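Local coordinates for 378aa long hypothetical citrate synthase (Sulfolobus tokodaii, PDB 1VGM), which is probably a member of the citrate synthase family, a largely helical protein that assembles from two subunits, at residues R32-N37 with Y54-N59; D92-M97 with F331-A336; T274-F279 with S317-Y322. All blocks are in the same frame, centred on the assembly; numbering follows the deposited sequence.

Contact 1 of 3, residues R32-N37 with Y54-N59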
ATOM      1  N   ARG A  32      16.018  19.641  -6.324  1.00  5.30           N
ATOM      2  CA  ARG A  32      16.366  20.027  -7.684  1.00  7.02           C
ATOM      3  C   ARG A  32      17.436  21.113  -7.697  1.00  6.90           C
ATOM      4  O   ARG A  32      17.358  22.075  -8.463  1.00  7.32           O
ATOM      5  CB  ARG A  32      15.110  20.501  -8.423  1.00 10.19           C
ATOM      6  CG  ARG A  32      14.214  19.361  -8.924  1.00 11.55           C
ATOM      7  CD  ARG A  32      14.289  19.229 -10.442  1.00 18.53           C
ATOM      8  NE  ARG A  32      13.808  17.936 -10.929  1.00 29.37           N
ATOM      9  CZ  ARG A  32      12.526  17.587 -11.009  1.00 27.70           C
ATOM     10  NH1 ARG A  32      12.189  16.408 -11.513  1.00 31.15           N
ATOM     11  NH2 ARG A  32      11.579  18.411 -10.583  1.00 29.93           N
ATOM     12  N   GLY A  33      18.433  20.958  -6.830  1.00  3.47           N
ATOM     13  CA  GLY A  33      19.620  21.784  -6.919  1.00  8.38           C
ATOM     14  C   GLY A  33      19.612  22.998  -6.011  1.00  9.75           C
ATOM     15  O   GLY A  33      20.650  23.624  -5.804  1.00 13.24           O
ATOM     16  N   TYR A  34      18.447  23.338  -5.466  1.00  7.90           N
ATOM     17  CA  TYR A  34      18.331  24.511  -4.603  1.00 10.23           C
ATOM     18  C   TYR A  34      18.402  24.103  -3.131  1.00  8.75           C
ATOM     19  O   TYR A  34      17.697  23.192  -2.707  1.00  6.18           O
ATOM     20  CB  TYR A  34      17.005  25.227  -4.876  1.00  8.64           C
ATOM     21  CG  TYR A  34      16.900  25.811  -6.270  1.00 10.41           C
ATOM     22  CD1 TYR A  34      17.600  26.971  -6.618  1.00  9.81           C
ATOM     23  CD2 TYR A  34      16.089  25.215  -7.239  1.00  9.44           C
ATOM     24  CE1 TYR A  34      17.491  27.524  -7.901  1.00 12.10           C
ATOM     25  CE2 TYR A  34      15.975  25.760  -8.522  1.00 12.23           C
ATOM     26  CZ  TYR A  34      16.676  26.911  -8.848  1.00  8.23           C
ATOM     27  OH  TYR A  34      16.560  27.442 -10.115  1.00 11.06           O
ATOM     28  N   ASP A  35      19.245  24.789  -2.360  1.00  9.42           N
ATOM     29  CA  ASP A  35      19.428  24.476  -0.941  1.00 11.60           C
ATOM     30  C   ASP A  35      18.110  24.629  -0.190  1.00 11.19           C
ATOM     31  O   ASP A  35      17.330  25.536  -0.480  1.00 11.36           O
ATOM     32  CB  ASP A  35      20.475  25.405  -0.319  1.00 11.52           C
ATOM     33  CG  ASP A  35      20.867  24.986   1.092  1.00 12.72           C
ATOM     34  OD1 ASP A  35      20.099  25.240   2.046  1.00 13.04           O
ATOM     35  OD2 ASP A  35      21.956  24.400   1.247  1.00 17.04           O
ATOM     36  N   ILE A  36      17.863  23.751   0.777  1.00  7.13           N
ATOM     37  CA  ILE A  36      16.588  23.769   1.485  1.00  8.92           C
ATOM     38  C   ILE A  36      16.395  25.077   2.260  1.00  6.29           C
ATOM     39  O   ILE A  36      15.267  25.533   2.451  1.00  5.13           O
ATOM     40  CB  ILE A  36      16.460  22.558   2.464  1.00  7.75           C
ATOM     41  CG1 ILE A  36      15.128  22.631   3.211  1.00 11.29           C
ATOM     42  CG2 ILE A  36      17.600  22.551   3.453  1.00  8.17           C
ATOM     43  CD1 ILE A  36      14.062  21.776   2.604  1.00  5.73           C
ATOM     44  N   ASN A  37      17.500  25.680   2.688  1.00  4.23           N
ATOM     45  CA  ASN A  37      17.457  26.949   3.410  1.00  7.06           C
ATOM     46  C   ASN A  37      16.916  28.083   2.533  1.00  7.23           C
ATOM     47  O   ASN A  37      16.139  28.916   2.998  1.00  8.50           O
ATOM     48  CB  ASN A  37      18.857  27.318   3.923  1.00  8.66           C
ATOM     49  CG  ASN A  37      19.304  26.453   5.099  1.00  9.56           C
ATOM     50  OD1 ASN A  37      18.979  26.737   6.248  1.00  8.09           O
ATOM     51  ND2 ASN A  37      20.054  25.397   4.810  1.00  8.43           N
ATOM     52  N   TYR A  54       7.463  20.024 -12.044  1.00 12.24           N
ATOM     53  CA  TYR A  54       7.766  20.541 -13.373  1.00 12.19           C
ATOM     54  C   TYR A  54       9.266  20.741 -13.594  1.00 11.22           C
ATOM     55  O   TYR A  54       9.726  20.789 -14.733  1.00 13.32           O
ATOM     56  CB  TYR A  54       7.017  21.863 -13.605  1.00 11.18           C
ATOM     57  CG  TYR A  54       5.508  21.716 -13.647  1.00 11.82           C
ATOM     58  CD1 TYR A  54       4.771  21.599 -12.472  1.00 11.61           C
ATOM     59  CD2 TYR A  54       4.816  21.671 -14.863  1.00 15.85           C
ATOM     60  CE1 TYR A  54       3.386  21.440 -12.497  1.00 10.58           C
ATOM     61  CE2 TYR A  54       3.419  21.511 -14.899  1.00 12.96           C
ATOM     62  CZ  TYR A  54       2.716  21.397 -13.710  1.00 13.65           C
ATOM     63  OH  TYR A  54       1.343  21.248 -13.732  1.00 14.26           O
ATOM     64  N   GLY A  55      10.032  20.858 -12.513  1.00 11.63           N
ATOM     65  CA  GLY A  55      11.483  20.826 -12.635  1.00 12.77           C
ATOM     66  C   GLY A  55      12.192  22.147 -12.380  1.00 14.88           C
ATOM     67  O   GLY A  55      13.393  22.160 -12.105  1.00 13.52           O
ATOM     68  N   GLU A  56      11.469  23.261 -12.461  1.00 12.35           N
ATOM     69  CA  GLU A  56      12.055  24.570 -12.172  1.00 13.19           C
ATOM     70  C   GLU A  56      11.193  25.363 -11.196  1.00  9.19           C
ATOM     71  O   GLU A  56      10.017  25.058 -11.007  1.00 12.07           O
ATOM     72  CB  GLU A  56      12.219  25.380 -13.461  1.00 14.53           C
ATOM     73  CG  GLU A  56      12.965  24.656 -14.570  1.00 20.32           C
ATOM     74  CD  GLU A  56      14.447  24.516 -14.290  1.00 24.71           C
ATOM     75  OE1 GLU A  56      15.136  23.846 -15.085  1.00 29.47           O
ATOM     76  OE2 GLU A  56      14.925  25.074 -13.278  1.00 26.64           O
ATOM     77  N   LEU A  57      11.783  26.387 -10.588  1.00 10.97           N
ATOM     78  CA  LEU A  57      11.016  27.401  -9.872  1.00  9.30           C
ATOM     79  C   LEU A  57      10.100  28.102 -10.857  1.00 11.17           C
ATOM     80  O   LEU A  57      10.499  28.392 -11.982  1.00 13.38           O
ATOM     81  CB  LEU A  57      11.959  28.417  -9.223  1.00  8.12           C
ATOM     82  CG  LEU A  57      12.839  27.793  -8.140  1.00  7.05           C
ATOM     83  CD1 LEU A  57      13.882  28.796  -7.677  1.00  6.41           C
ATOM     84  CD2 LEU A  57      11.957  27.325  -6.975  1.00  7.42           C
ATOM     85  N   PRO A  58       8.851  28.370 -10.455  1.00  9.73           N
ATOM     86  CA  PRO A  58       7.905  28.943 -11.413  1.00  8.66           C
ATOM     87  C   PRO A  58       8.101  30.449 -11.556  1.00 11.92           C
ATOM     88  O   PRO A  58       8.516  31.120 -10.610  1.00  7.51           O
ATOM     89  CB  PRO A  58       6.551  28.602 -10.810  1.00  8.67           C
ATOM     90  CG  PRO A  58       6.812  28.678  -9.336  1.00  8.66           C
ATOM     91  CD  PRO A  58       8.231  28.166  -9.132  1.00  6.11           C
ATOM     92  N   ASN A  59       7.793  30.984 -12.733  1.00 10.35           N
ATOM     93  CA  ASN A  59       7.600  32.419 -12.852  1.00 12.71           C
ATOM     94  C   ASN A  59       6.225  32.767 -12.318  1.00 12.78           C
ATOM     95  O   ASN A  59       5.471  31.889 -11.894  1.00  8.85           O
ATOM     96  CB  ASN A  59       7.725  32.874 -14.313  1.00 15.17           C
ATOM     97  CG  ASN A  59       6.684  32.237 -15.224  1.00 15.50           C
ATOM     98  OD1 ASN A  59       5.526  32.069 -14.846  1.00 14.53           O
ATOM     99  ND2 ASN A  59       7.097  31.888 -16.439  1.00 20.41           N
TER
HETATM  100  O   HOH W   1      14.513  26.996 -11.629  1.00 14.40           O
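Arg32 and Tyr34 meet Gly55, Glu56 and Leu57 in a partly buried contact of a turn and short edge strand with the loop that follows helix 45-54. Its apolar centre is a CH-pi contact: Leu57 CD1 lies over one face of the Tyr34 ring, 3.8 Å from the centroid and 20° off the ring normal, with the two side chains meeting tip to tip. No direct hydrogen bond crosses the contact. Instead, a water held 2.6 Å from Tyr34 OH donates to Glu56 OE2 and accepts from Leu57 N at 3.0 Å, so polar groups of both segments converge on one oxygen. Glu56 OE2 also forms a salt bridge with Arg370 of the second subunit. Arg32, bent at chi2 (-108°), brings NH2 to 3.2 Å from Gly55 CA, while its CD passes 3.5 Å from Gly55 O. The same NH2 makes weak hydrogen bonds to Leu51 O and Met52 O. Gly55, with positive phi, is where the chain leaves the helix. Strand 34-35 is an outer strand, within this chain, of the three-stranded antiparallel sheet, and helix 36-42 begins after it; Tyr34 and Leu57 both rest on Leu51 of helix 45-54.

Contact 2 of 3, residues D92-M97 with F331-A336; sequences DAIGMM and FTSLFA
Ser333 is met by Ala93, Ile94 and Met97, and it buries more surface here than any other residue of the two segments, 60 Å². Ser333 OG is modelled 3.1 Å from Ala93 CB, closer than normal packing, so the exact distance is doubtful; no hydrogen bond crosses the interface. Met97 reaches the same serine from the next turn of its helix. Its CG is anti to the backbone N (chi1 -166°), and a bend at chi3 (-53°) turns the terminal methyl so that CE lies 3.7 Å from Ser333 CB, while SD passes 4.0 Å from Ala336 CB. Ile94 works with its CD1 branch, which comes within 3.9 Å of Thr332 CG2; the two side chains cross at about a right angle, and CD1 sits at a similar separation from Ser333 OG. The segment axes of helices 93-108 and 331-353 approach to 9.7 Å, with 40° between their N-to-C directions, in a buried helix-helix contact of the largely helical citrate synthase fold. Farther out, Asp92 stands at the N-cap of helix 93-108, where OD1 accepts weak bonds from Ile94 N and Gly95 N. Thr332 presents its methyl to Ile94 and turns its hydroxyl elsewhere: OG1 is hydrogen-bonded to Glu224 OE1 and Gly221 N, and also to a bound glycerol, probably from the crystallisation liquor. Around this layer, Met97 touches Leu211 of helix 203-214 as well as Thr132 and Ile135 of helix 117-139, while Leu214 lies against Thr332 and Ala336.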
ATOM      1  N   ASP A  92      -6.427   5.797  14.733  1.00  8.19           N
ATOM      2  CA  ASP A  92      -5.174   6.361  14.266  1.00  6.91           C
ATOM      3  C   ASP A  92      -5.381   7.208  13.008  1.00  6.13           C
ATOM      4  O   ASP A  92      -6.053   6.783  12.065  1.00  4.88           O
ATOM      5  CB  ASP A  92      -4.183   5.231  13.985  1.00  9.75           C
ATOM      6  CG  ASP A  92      -2.828   5.744  13.579  1.00 13.73           C
ATOM      7  OD1 ASP A  92      -2.714   6.298  12.472  1.00 17.67           O
ATOM      8  OD2 ASP A  92      -1.877   5.605  14.368  1.00 16.31           O
ATOM      9  N   ALA A  93      -4.802   8.403  12.996  1.00  6.68           N
ATOM     10  CA  ALA A  93      -5.046   9.357  11.916  1.00  6.72           C
ATOM     11  C   ALA A  93      -4.597   8.826  10.551  1.00  3.85           C
ATOM     12  O   ALA A  93      -5.255   9.055   9.542  1.00  5.87           O
ATOM     13  CB  ALA A  93      -4.345  10.672  12.213  1.00  4.91           C
ATOM     14  N   ILE A  94      -3.478   8.117  10.516  1.00  7.48           N
ATOM     15  CA  ILE A  94      -3.020   7.517   9.270  1.00  4.31           C
ATOM     16  C   ILE A  94      -3.906   6.362   8.798  1.00  7.00           C
ATOM     17  O   ILE A  94      -4.080   6.167   7.596  1.00 10.38           O
ATOM     18  CB  ILE A  94      -1.587   6.998   9.401  1.00  2.23           C
ATOM     19  CG1 ILE A  94      -0.661   8.147   9.803  1.00  2.20           C
ATOM     20  CG2 ILE A  94      -1.137   6.395   8.079  1.00  3.10           C
ATOM     21  CD1 ILE A  94      -0.560   9.261   8.755  1.00  3.68           C
ATOM     22  N   GLY A  95      -4.457   5.601   9.740  1.00  5.92           N
ATOM     23  CA  GLY A  95      -5.588   4.738   9.427  1.00  1.60           C
ATOM     24  C   GLY A  95      -6.711   5.474   8.714  1.00  6.99           C
ATOM     25  O   GLY A  95      -7.224   5.033   7.680  1.00  1.60           O
ATOM     26  N   MET A  96      -7.102   6.613   9.266  1.00  6.07           N
ATOM     27  CA  MET A  96      -8.190   7.367   8.676  1.00  8.40           C
ATOM     28  C   MET A  96      -7.791   7.931   7.313  1.00  7.20           C
ATOM     29  O   MET A  96      -8.594   7.964   6.377  1.00  9.02           O
ATOM     30  CB  MET A  96      -8.624   8.472   9.639  1.00  8.99           C
ATOM     31  CG  MET A  96      -9.327   7.923  10.891  1.00  4.75           C
ATOM     32  SD  MET A  96      -9.578   9.137  12.189  1.00 12.92           S
ATOM     33  CE  MET A  96     -10.778  10.217  11.407  1.00  6.43           C
ATOM     34  N   MET A  97      -6.539   8.346   7.192  1.00  5.83           N
ATOM     35  CA  MET A  97      -6.069   8.929   5.947  1.00  7.06           C
ATOM     36  C   MET A  97      -5.982   7.888   4.838  1.00  5.52           C
ATOM     37  O   MET A  97      -6.390   8.152   3.706  1.00  5.03           O
ATOM     38  CB  MET A  97      -4.704   9.589   6.150  1.00  7.71           C
ATOM     39  CG  MET A  97      -4.306  10.510   5.009  1.00 10.97           C
ATOM     40  SD  MET A  97      -2.783  11.414   5.334  1.00 12.63           S
ATOM     41  CE  MET A  97      -3.145  12.136   6.908  1.00  5.00           C
ATOM     42  N   PHE A 331       0.894  14.587  14.500  1.00  5.06           N
ATOM     43  CA  PHE A 331       2.231  14.929  14.034  1.00  6.51           C
ATOM     44  C   PHE A 331       2.608  14.161  12.763  1.00  8.41           C
ATOM     45  O   PHE A 331       3.056  14.757  11.786  1.00  9.79           O
ATOM     46  CB  PHE A 331       3.262  14.675  15.137  1.00  3.45           C
ATOM     47  CG  PHE A 331       3.242  15.704  16.240  1.00  5.60           C
ATOM     48  CD1 PHE A 331       2.259  16.682  16.279  1.00  5.61           C
ATOM     49  CD2 PHE A 331       4.179  15.660  17.269  1.00  2.16           C
ATOM     50  CE1 PHE A 331       2.209  17.608  17.320  1.00  7.80           C
ATOM     51  CE2 PHE A 331       4.134  16.582  18.313  1.00 10.86           C
ATOM     52  CZ  PHE A 331       3.140  17.556  18.339  1.00  7.91           C
ATOM     53  N   THR A 332       2.405  12.847  12.759  1.00  7.24           N
ATOM     54  CA  THR A 332       2.758  12.056  11.584  1.00  7.88           C
ATOM     55  C   THR A 332       1.894  12.353  10.361  1.00  9.18           C
ATOM     56  O   THR A 332       2.361  12.248   9.225  1.00  8.95           O
ATOM     57  CB  THR A 332       2.708  10.545  11.897  1.00  6.66           C
ATOM     58  OG1 THR A 332       3.790  10.222  12.782  1.00  8.53           O
ATOM     59  CG2 THR A 332       2.852   9.717  10.614  1.00  7.14           C
ATOM     60  N   SER A 333       0.641  12.734  10.587  1.00  6.86           N
ATOM     61  CA  SER A 333      -0.230  13.145   9.486  1.00  8.74           C
ATOM     62  C   SER A 333       0.311  14.403   8.806  1.00  5.19           C
ATOM     63  O   SER A 333       0.195  14.569   7.592  1.00  7.93           O
ATOM     64  CB  SER A 333      -1.649  13.422   9.995  1.00  9.08           C
ATOM     65  OG  SER A 333      -2.242  12.248  10.516  1.00 11.06           O
ATOM     66  N   LEU A 334       0.885  15.293   9.602  1.00  6.83           N
ATOM     67  CA  LEU A 334       1.454  16.518   9.069  1.00  7.68           C
ATOM     68  C   LEU A 334       2.708  16.203   8.267  1.00  7.20           C
ATOM     69  O   LEU A 334       3.005  16.878   7.282  1.00  6.47           O
ATOM     70  CB  LEU A 334       1.792  17.485  10.200  1.00  8.43           C
ATOM     71  CG  LEU A 334       0.591  18.065  10.950  1.00  9.00           C
ATOM     72  CD1 LEU A 334       1.095  18.820  12.165  1.00 10.50           C
ATOM     73  CD2 LEU A 334      -0.209  19.004  10.040  1.00 11.12           C
ATOM     74  N   PHE A 335       3.437  15.169   8.683  1.00  4.97           N
ATOM     75  CA  PHE A 335       4.531  14.642   7.866  1.00  4.00           C
ATOM     76  C   PHE A 335       3.985  14.111   6.543  1.00  4.34           C
ATOM     77  O   PHE A 335       4.569  14.337   5.495  1.00  2.61           O
ATOM     78  CB  PHE A 335       5.262  13.516   8.603  1.00  4.10           C
ATOM     79  CG  PHE A 335       6.222  12.747   7.733  1.00  2.92           C
ATOM     80  CD1 PHE A 335       7.554  13.150   7.620  1.00  4.99           C
ATOM     81  CD2 PHE A 335       5.795  11.622   7.022  1.00  3.32           C
ATOM     82  CE1 PHE A 335       8.452  12.460   6.800  1.00  5.79           C
ATOM     83  CE2 PHE A 335       6.684  10.917   6.193  1.00  3.97           C
ATOM     84  CZ  PHE A 335       8.019  11.335   6.087  1.00  5.62           C
ATOM     85  N   ALA A 336       2.868  13.394   6.598  1.00  3.28           N
ATOM     86  CA  ALA A 336       2.281  12.815   5.393  1.00  4.44           C
ATOM     87  C   ALA A 336       1.804  13.930   4.468  1.00  5.06           C
ATOM     88  O   ALA A 336       1.944  13.850   3.242  1.00  3.47           O
ATOM     89  CB  ALA A 336       1.119  11.914   5.765  1.00  4.15           C
TER

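Contact 3 of 3, residues T274-F279 with S317-Y322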
ATOM      1  N   THR A 274      14.813  27.010  14.629  1.00  5.81           N
ATOM      2  CA  THR A 274      14.630  28.452  14.518  1.00  7.22           C
ATOM      3  C   THR A 274      13.143  28.813  14.495  1.00  8.95           C
ATOM      4  O   THR A 274      12.729  29.815  15.072  1.00  7.75           O
ATOM      5  CB  THR A 274      15.310  29.009  13.239  1.00  9.99           C
ATOM      6  OG1 THR A 274      14.646  28.503  12.076  1.00 16.44           O
ATOM      7  CG2 THR A 274      16.742  28.573  13.178  1.00  6.24           C
ATOM      8  N   LEU A 275      12.336  27.992  13.831  1.00  8.42           N
ATOM      9  CA  LEU A 275      10.888  28.129  13.937  1.00  8.75           C
ATOM     10  C   LEU A 275      10.413  27.997  15.377  1.00  9.97           C
ATOM     11  O   LEU A 275       9.702  28.859  15.885  1.00 11.88           O
ATOM     12  CB  LEU A 275      10.195  27.078  13.074  1.00  6.09           C
ATOM     13  CG  LEU A 275      10.396  27.238  11.572  1.00  4.31           C
ATOM     14  CD1 LEU A 275       9.754  26.064  10.857  1.00  3.66           C
ATOM     15  CD2 LEU A 275       9.808  28.583  11.110  1.00  3.01           C
ATOM     16  N   ALA A 276      10.800  26.911  16.035  1.00 10.68           N
ATOM     17  CA  ALA A 276      10.450  26.714  17.437  1.00  7.50           C
ATOM     18  C   ALA A 276      10.883  27.921  18.259  1.00  8.78           C
ATOM     19  O   ALA A 276      10.101  28.471  19.026  1.00 11.91           O
ATOM     20  CB  ALA A 276      11.116  25.448  17.970  1.00  8.49           C
ATOM     21  N   LYS A 277      12.133  28.331  18.087  1.00  6.97           N
ATOM     22  CA  LYS A 277      12.674  29.465  18.820  1.00 10.06           C
ATOM     23  C   LYS A 277      11.769  30.688  18.740  1.00 10.40           C
ATOM     24  O   LYS A 277      11.573  31.385  19.729  1.00 10.33           O
ATOM     25  CB  LYS A 277      14.062  29.825  18.292  1.00  9.02           C
ATOM     26  CG  LYS A 277      14.787  30.884  19.125  1.00 14.50           C
ATOM     27  CD  LYS A 277      16.257  31.003  18.727  1.00 17.40           C
ATOM     28  CE  LYS A 277      16.818  32.388  19.026  1.00 21.67           C
ATOM     29  NZ  LYS A 277      18.291  32.439  18.788  1.00 27.97           N
ATOM     30  N   SER A 278      11.222  30.952  17.563  1.00  9.45           N
ATOM     31  CA  SER A 278      10.470  32.181  17.362  1.00 12.21           C
ATOM     32  C   SER A 278       9.145  32.107  18.093  1.00 10.83           C
ATOM     33  O   SER A 278       8.702  33.081  18.702  1.00 11.03           O
ATOM     34  CB  SER A 278      10.216  32.417  15.876  1.00 17.49           C
ATOM     35  OG  SER A 278       9.143  33.321  15.697  1.00 24.32           O
ATOM     36  N   PHE A 279       8.512  30.944  18.025  1.00  9.32           N
ATOM     37  CA  PHE A 279       7.248  30.733  18.699  1.00  9.20           C
ATOM     38  C   PHE A 279       7.466  30.848  20.198  1.00 11.44           C
ATOM     39  O   PHE A 279       6.619  31.378  20.916  1.00 13.06           O
ATOM     40  CB  PHE A 279       6.696  29.350  18.360  1.00 11.66           C
ATOM     41  CG  PHE A 279       5.945  29.294  17.060  1.00 13.23           C
ATOM     42  CD1 PHE A 279       6.337  28.416  16.057  1.00 13.08           C
ATOM     43  CD2 PHE A 279       4.828  30.100  16.847  1.00 14.32           C
ATOM     44  CE1 PHE A 279       5.631  28.341  14.851  1.00 15.98           C
ATOM     45  CE2 PHE A 279       4.117  30.034  15.650  1.00 16.70           C
ATOM     46  CZ  PHE A 279       4.519  29.149  14.650  1.00 15.11           C
ATOM     47  N   SER A 317      10.561  19.214  15.318  1.00  6.29           N
ATOM     48  CA  SER A 317       9.415  19.405  14.427  1.00  6.08           C
ATOM     49  C   SER A 317       8.112  19.435  15.226  1.00  6.95           C
ATOM     50  O   SER A 317       7.229  20.265  14.976  1.00  4.20           O
ATOM     51  CB  SER A 317       9.360  18.290  13.369  1.00  5.71           C
ATOM     52  OG  SER A 317       9.289  17.001  13.961  1.00  4.19           O
ATOM     53  N   GLY A 318       8.006  18.534  16.196  1.00  6.71           N
ATOM     54  CA  GLY A 318       6.787  18.431  16.977  1.00  6.03           C
ATOM     55  C   GLY A 318       6.500  19.653  17.829  1.00  6.12           C
ATOM     56  O   GLY A 318       5.342  19.996  18.039  1.00  6.88           O
ATOM     57  N   ILE A 319       7.547  20.309  18.325  1.00  9.47           N
ATOM     58  CA  ILE A 319       7.383  21.554  19.063  1.00  6.36           C
ATOM     59  C   ILE A 319       6.807  22.623  18.130  1.00  8.05           C
ATOM     60  O   ILE A 319       5.995  23.447  18.547  1.00  7.68           O
ATOM     61  CB  ILE A 319       8.737  22.050  19.641  1.00  8.19           C
ATOM     62  CG1 ILE A 319       9.210  21.116  20.763  1.00  4.33           C
ATOM     63  CG2 ILE A 319       8.596  23.472  20.177  1.00  4.36           C
ATOM     64  CD1 ILE A 319      10.595  21.455  21.302  1.00  9.14           C
ATOM     65  N   VAL A 320       7.221  22.604  16.865  1.00  4.78           N
ATOM     66  CA  VAL A 320       6.615  23.480  15.863  1.00  4.14           C
ATOM     67  C   VAL A 320       5.135  23.162  15.645  1.00  7.04           C
ATOM     68  O   VAL A 320       4.296  24.060  15.673  1.00  7.69           O
ATOM     69  CB  VAL A 320       7.343  23.375  14.503  1.00  3.45           C
ATOM     70  CG1 VAL A 320       6.642  24.264  13.473  1.00  6.25           C
ATOM     71  CG2 VAL A 320       8.810  23.786  14.656  1.00  1.60           C
ATOM     72  N   PHE A 321       4.820  21.884  15.430  1.00  6.21           N
ATOM     73  CA  PHE A 321       3.437  21.449  15.224  1.00  7.80           C
ATOM     74  C   PHE A 321       2.583  21.749  16.450  1.00  7.21           C
ATOM     75  O   PHE A 321       1.428  22.158  16.328  1.00  7.28           O
ATOM     76  CB  PHE A 321       3.375  19.942  14.939  1.00  6.36           C
ATOM     77  CG  PHE A 321       4.123  19.512  13.706  1.00  8.11           C
ATOM     78  CD1 PHE A 321       4.554  18.191  13.564  1.00  8.79           C
ATOM     79  CD2 PHE A 321       4.396  20.413  12.686  1.00  6.45           C
ATOM     80  CE1 PHE A 321       5.242  17.778  12.420  1.00  7.91           C
ATOM     81  CE2 PHE A 321       5.083  20.009  11.541  1.00  8.63           C
ATOM     82  CZ  PHE A 321       5.509  18.693  11.408  1.00  8.63           C
ATOM     83  N   TYR A 322       3.157  21.531  17.630  1.00  7.10           N
ATOM     84  CA  TYR A 322       2.530  21.924  18.893  1.00  8.20           C
ATOM     85  C   TYR A 322       2.231  23.423  18.927  1.00  7.91           C
ATOM     86  O   TYR A 322       1.125  23.826  19.276  1.00  7.82           O
ATOM     87  CB  TYR A 322       3.448  21.556  20.063  1.00  8.94           C
ATOM     88  CG  TYR A 322       2.954  22.015  21.413  1.00  9.40           C
ATOM     89  CD1 TYR A 322       1.937  21.328  22.078  1.00  9.94           C
ATOM     90  CD2 TYR A 322       3.506  23.134  22.029  1.00 10.23           C
ATOM     91  CE1 TYR A 322       1.481  21.750  23.328  1.00 13.35           C
ATOM     92  CE2 TYR A 322       3.060  23.562  23.271  1.00 10.11           C
ATOM     93  CZ  TYR A 322       2.050  22.869  23.914  1.00 11.39           C
ATOM     94  OH  TYR A 322       1.621  23.303  25.146  1.00 16.69           O
TER
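Val320 enters the groove between Leu275, Ala276 and Phe279 and divides its two methyls among them. Its CG1 is anti to the backbone N (chi1 178°) and passes the Phe279 ring obliquely, CE1 being 4.4 Å away, a loose contact. CG2, set beside the backbone N, goes the other way: it lies 3.9 Å from Leu275 CB and 4.0 Å from Ala276 N, against the backbone as much as against side chains. Phe272 of helix 267-280, one turn before Leu275 and Ala276, also touches Val320. The valine is therefore surrounded by Phe272, Leu275, Ala276 and Phe279, the i, i+3, i+4, i+7 spacing of a hole in knobs-into-holes packing.

A second, smaller meeting lies alongside. Ile319 uses its CG2 branch, which stands anti to the backbone N, to reach Ala276 CB at 3.9 Å. Ala276 thus serves two neighbours: its methyl meets Ile319 CG2 and, more loosely, Val320 CG2, which also lies over its backbone N. Its small size is consistent with how near the chains come: Ala276 CA and Val320 CA are 5.3 Å apart, the closest pair of CA atoms between the segments. The segment axes approach to 8.7 Å, with a signed crossing angle of 39°. No hydrogen bond links the two helices here; they meet by apolar packing alone in these segments.

Helix 168-180 lies against the same groove, its Ala176 touching Leu275, Ala173 touching Phe279 and Ser177 touching Val320. Helix 284-304 brings Tyr290 to Ala276 and Ala293 to Ile319, and helix 222-233 adds Phe227 and Phe230 next to Ile319.

From the N terminus, contact 1 comes first and closes a short loop, 16 mostly helical residues that bring the chain back past strand 34-35. It is complete before contact 2 opens at helix 93-108, and its atoms touch neither of the others. Contact 2 spans 233 residues before helix 331-353 closes it. Contact 3 opens and closes within that span, joining helix 267-280 to helix 314-323, so the two nest without crossing. Helices 314-323 and 331-353 are consecutive, and there the two contacts meet directly: Phe331 CZ packs 3.3 Å from Gly318 O, and Leu334 CD1 3.5 Å from Phe321 CG.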